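PDB 6IV9: Cas13d from uncultured Ruminococcus sp, which binds CRISPR RNA and, through its two HEPN domains, is thought to govern crRNA maturation and cleavage of target RNA. Local coordinates for residues A353-Y361 with F480-K490. The protein carries 2 engineered substitutions. Residues are numbered along the deposited sequence; the frame is centred on the assembly and turned at random.
Sequences ADDIIRLYY and FDEKILDSEKK
Ile357 CD1 lies over one face of the Phe480 ring, 4.1 Å from its centroid and 25° off the normal, a CH-pi contact offset toward the rim; Ala353 CB meets the same ring obliquely, 3.7 Å from Phe480 CZ. Over one face of the Arg358 guanidinium sits the carbonyl oxygen of Asp354, one turn back in helix 353-366. Glu488 OE2 approaches that group obliquely, 4.4 Å from Arg358 NE and too far for a salt bridge, while Ser487 OG donates to the anti lone pair of Glu488 OE2. Arg358 CD lies 3.6 Å from Glu488 OE2, the CG methylenes of both residues packed alongside. Ile484 CD1 comes within 3.3 Å of Asp354 OD1, the side chains crossing at about a right angle. Leu485 CD2 packs against both Ile357 CG2 and Tyr361 CB, each 3.8 Å away. Tyr361, its chi1 of -180° carrying CG away from the backbone N, reaches past Glu488 to the 489-490 peptide, where Lys490 N donates to Tyr361 OH at 3.1 Å and 167°. Asn330 bonds both this hydroxyl and Lys490 O, and Phe333 meets the tyrosine ring edge-to-face. A phenylalanine in place of Tyr361 would probably keep the ring packing but leave both Lys490 N and Asn330 OD1 without their hydroxyl partner. The chemistry thus joins helix 353-366 to the loop between helices 467-475 and 497-505 through Ile357, which bridges Phe480 and Leu485, with one nearly straight hydrogen bond at the Tyr361 end and no salt bridge across it.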
loop_
_atom_site.group_PDB
_atom_site.type_symbol
_atom_site.label_atom_id
_atom_site.label_comp_id
_atom_site.label_asym_id
_atom_site.label_seq_id
_atom_site.Cartn_x
_atom_site.Cartn_y
_atom_site.Cartn_z
ATOM N N ALA A 353 -25.177 26.824 11.848
ATOM C CA ALA A 353 -25.521 25.604 11.095
ATOM C C ALA A 353 -24.727 25.522 9.788
ATOM O O ALA A 353 -24.274 24.438 9.452
ATOM C CB ALA A 353 -26.999 25.593 10.845
ATOM N N ASP A 354 -24.559 26.637 9.092
ATOM C CA ASP A 354 -23.810 26.646 7.811
ATOM C C ASP A 354 -22.363 26.236 8.058
ATOM O O ASP A 354 -21.803 25.563 7.228
ATOM C CB ASP A 354 -23.778 28.041 7.203
ATOM C CG ASP A 354 -25.049 28.395 6.466
ATOM O OD1 ASP A 354 -26.014 27.619 6.565
ATOM O OD2 ASP A 354 -25.065 29.453 5.827
ATOM N N ASP A 355 -21.795 26.705 9.154
ATOM C CA ASP A 355 -20.405 26.373 9.526
ATOM C C ASP A 355 -20.295 24.872 9.782
ATOM O O ASP A 355 -19.353 24.285 9.333
ATOM C CB ASP A 355 -20.035 27.093 10.811
ATOM C CG ASP A 355 -18.562 27.390 10.887
ATOM O OD1 ASP A 355 -17.942 27.433 9.830
ATOM O OD2 ASP A 355 -18.061 27.560 11.997
ATOM N N ILE A 356 -21.258 24.309 10.487
ATOM C CA ILE A 356 -21.250 22.860 10.804
ATOM C C ILE A 356 -21.324 22.066 9.503
ATOM O O ILE A 356 -20.627 21.088 9.385
ATOM C CB ILE A 356 -22.405 22.534 11.765
ATOM C CG1 ILE A 356 -22.116 23.103 13.150
ATOM C CG2 ILE A 356 -22.686 21.048 11.817
ATOM C CD1 ILE A 356 -23.300 23.120 14.047
ATOM N N ILE A 357 -22.159 22.503 8.576
ATOM C CA ILE A 357 -22.317 21.775 7.294
ATOM C C ILE A 357 -20.991 21.799 6.532
ATOM O O ILE A 357 -20.608 20.776 6.018
ATOM C CB ILE A 357 -23.491 22.360 6.494
ATOM C CG1 ILE A 357 -24.821 22.041 7.176
ATOM C CG2 ILE A 357 -23.464 21.861 5.072
ATOM C CD1 ILE A 357 -25.991 22.840 6.665
ATOM N N ARG A 358 -20.330 22.948 6.486
ATOM C CA ARG A 358 -19.039 23.033 5.773
ATOM C C ARG A 358 -18.003 22.149 6.476
ATOM O O ARG A 358 -17.276 21.458 5.791
ATOM C CB ARG A 358 -18.635 24.495 5.623
ATOM C CG ARG A 358 -19.573 25.257 4.702
ATOM C CD ARG A 358 -19.061 26.619 4.300
ATOM N NE ARG A 358 -18.886 27.460 5.459
ATOM C CZ ARG A 358 -19.685 28.461 5.788
ATOM N NH1 ARG A 358 -20.697 28.788 5.009
ATOM N NH2 ARG A 358 -19.469 29.139 6.895
ATOM N N LEU A 359 -17.972 22.177 7.802
ATOM C CA LEU A 359 -17.009 21.341 8.553
ATOM C C LEU A 359 -17.301 19.860 8.307
ATOM O O LEU A 359 -16.374 19.101 8.221
ATOM C CB LEU A 359 -17.076 21.687 10.038
ATOM C CG LEU A 359 -16.349 22.964 10.442
ATOM C CD1 LEU A 359 -16.807 23.443 11.800
ATOM C CD2 LEU A 359 -14.852 22.766 10.427
ATOM N N TYR A 360 -18.568 19.488 8.258
ATOM C CA TYR A 360 -18.952 18.078 8.036
ATOM C C TYR A 360 -18.520 17.614 6.646
ATOM O O TYR A 360 -18.046 16.510 6.512
ATOM C CB TYR A 360 -20.417 17.817 8.357
ATOM C CG TYR A 360 -20.704 16.356 8.543
ATOM C CD1 TYR A 360 -20.384 15.719 9.719
ATOM C CD2 TYR A 360 -21.246 15.599 7.532
ATOM C CE1 TYR A 360 -20.618 14.372 9.900
ATOM C CE2 TYR A 360 -21.495 14.252 7.694
ATOM C CZ TYR A 360 -21.179 13.636 8.883
ATOM O OH TYR A 360 -21.426 12.318 9.056
ATOM N N TYR A 361 -18.659 18.478 5.647
ATOM C CA TYR A 361 -18.198 18.105 4.292
ATOM C C TYR A 361 -16.689 17.871 4.369
ATOM O O TYR A 361 -16.207 16.952 3.766
ATOM C CB TYR A 361 -18.516 19.174 3.247
ATOM C CG TYR A 361 -18.058 18.808 1.863
ATOM C CD1 TYR A 361 -18.856 18.059 1.028
ATOM C CD2 TYR A 361 -16.819 19.179 1.393
ATOM C CE1 TYR A 361 -18.447 17.687 -0.233
ATOM C CE2 TYR A 361 -16.388 18.810 0.135
ATOM C CZ TYR A 361 -17.206 18.066 -0.687
ATOM O OH TYR A 361 -16.814 17.703 -1.930
ATOM N N PHE A 480 -32.087 23.038 4.107
ATOM C CA PHE A 480 -30.767 23.692 3.956
ATOM C C PHE A 480 -30.453 23.697 2.464
ATOM O O PHE A 480 -30.758 22.738 1.796
ATOM C CB PHE A 480 -29.713 23.051 4.858
ATOM C CG PHE A 480 -29.763 23.504 6.291
ATOM C CD1 PHE A 480 -29.252 24.730 6.662
ATOM C CD2 PHE A 480 -30.331 22.712 7.267
ATOM C CE1 PHE A 480 -29.313 25.158 7.974
ATOM C CE2 PHE A 480 -30.382 23.137 8.581
ATOM C CZ PHE A 480 -29.871 24.356 8.934
ATOM N N ASP A 481 -29.950 24.811 1.970
ATOM C CA ASP A 481 -29.610 24.924 0.539
ATOM C C ASP A 481 -28.323 24.143 0.294
ATOM O O ASP A 481 -27.356 24.406 0.974
ATOM C CB ASP A 481 -29.394 26.393 0.181
ATOM C CG ASP A 481 -29.483 26.693 -1.300
ATOM O OD1 ASP A 481 -29.552 25.757 -2.095
ATOM O OD2 ASP A 481 -29.485 27.877 -1.639
ATOM N N GLU A 482 -28.335 23.296 -0.726
ATOM C CA GLU A 482 -27.176 22.473 -1.150
ATOM C C GLU A 482 -26.049 23.390 -1.633
ATOM O O GLU A 482 -24.896 23.021 -1.508
ATOM C CB GLU A 482 -27.595 21.498 -2.244
ATOM C CG GLU A 482 -26.522 20.502 -2.623
ATOM C CD GLU A 482 -25.932 19.689 -1.483
ATOM O OE1 GLU A 482 -26.637 19.451 -0.491
ATOM O OE2 GLU A 482 -24.763 19.309 -1.604
ATOM N N LYS A 483 -26.398 24.600 -2.074
ATOM C CA LYS A 483 -25.450 25.592 -2.645
ATOM C C LYS A 483 -24.521 26.157 -1.571
ATOM O O LYS A 483 -23.519 26.741 -1.922
ATOM C CB LYS A 483 -26.189 26.669 -3.433
ATOM C CG LYS A 483 -27.104 26.113 -4.505
ATOM C CD LYS A 483 -27.046 26.864 -5.790
ATOM C CE LYS A 483 -28.050 26.362 -6.805
ATOM N NZ LYS A 483 -28.468 27.426 -7.747
ATOM N N ILE A 484 -24.796 25.850 -0.309
ATOM C CA ILE A 484 -23.972 26.315 0.841
ATOM C C ILE A 484 -22.553 25.757 0.690
ATOM O O ILE A 484 -21.614 26.399 1.128
ATOM C CB ILE A 484 -24.607 25.813 2.144
ATOM C CG1 ILE A 484 -25.788 26.677 2.572
ATOM C CG2 ILE A 484 -23.585 25.696 3.243
ATOM C CD1 ILE A 484 -26.559 26.077 3.721
ATOM N N LEU A 485 -22.450 24.585 0.075
ATOM C CA LEU A 485 -21.171 23.848 -0.064
ATOM C C LEU A 485 -20.488 24.139 -1.393
ATOM O O LEU A 485 -19.444 23.588 -1.603
ATOM C CB LEU A 485 -21.461 22.354 0.059
ATOM C CG LEU A 485 -21.860 21.888 1.450
ATOM C CD1 LEU A 485 -22.306 20.448 1.421
ATOM C CD2 LEU A 485 -20.734 22.093 2.435
ATOM N N ASP A 486 -21.007 25.059 -2.199
ATOM C CA ASP A 486 -20.403 25.286 -3.534
ATOM C C ASP A 486 -18.928 25.674 -3.393
ATOM O O ASP A 486 -18.158 25.328 -4.261
ATOM C CB ASP A 486 -21.189 26.314 -4.342
ATOM C CG ASP A 486 -22.382 25.725 -5.066
ATOM O OD1 ASP A 486 -22.537 24.512 -5.033
ATOM O OD2 ASP A 486 -23.136 26.499 -5.662
ATOM N N SER A 487 -18.594 26.446 -2.372
ATOM C CA SER A 487 -17.193 26.878 -2.152
ATOM C C SER A 487 -16.295 25.741 -1.642
ATOM O O SER A 487 -15.100 25.887 -1.767
ATOM C CB SER A 487 -17.110 28.077 -1.260
ATOM O OG SER A 487 -17.740 27.834 -0.024
ATOM N N GLU A 488 -16.858 24.728 -0.991
ATOM C CA GLU A 488 -16.050 23.644 -0.382
ATOM C C GLU A 488 -15.937 22.408 -1.269
ATOM O O GLU A 488 -14.971 21.699 -1.119
ATOM C CB GLU A 488 -16.726 23.139 0.888
ATOM C CG GLU A 488 -17.218 24.238 1.793
ATOM C CD GLU A 488 -16.158 25.185 2.310
ATOM O OE1 GLU A 488 -15.249 24.718 2.991
ATOM O OE2 GLU A 488 -16.261 26.381 2.037
ATOM N N LYS A 489 -16.885 22.205 -2.171
ATOM C CA LYS A 489 -16.941 20.969 -2.979
ATOM C C LYS A 489 -15.687 20.776 -3.827
ATOM O O LYS A 489 -15.188 21.728 -4.397
ATOM C CB LYS A 489 -18.194 20.965 -3.851
ATOM C CG LYS A 489 -19.471 20.521 -3.155
ATOM C CD LYS A 489 -20.660 20.563 -4.071
ATOM C CE LYS A 489 -21.936 19.996 -3.494
ATOM N NZ LYS A 489 -21.729 19.687 -2.074
ATOM N N LYS A 490 -15.237 19.526 -3.888
ATOM C CA LYS A 490 -14.078 19.138 -4.714
ATOM C C LYS A 490 -14.621 18.557 -6.016
ATOM O O LYS A 490 -15.467 17.703 -5.954
ATOM C CB LYS A 490 -13.187 18.185 -3.925
ATOM C CG LYS A 490 -12.331 18.882 -2.888
ATOM C CD LYS A 490 -11.091 19.479 -3.497
ATOM C CE LYS A 490 -10.844 20.918 -3.126
ATOM N NZ LYS A 490 -10.571 21.093 -1.683
#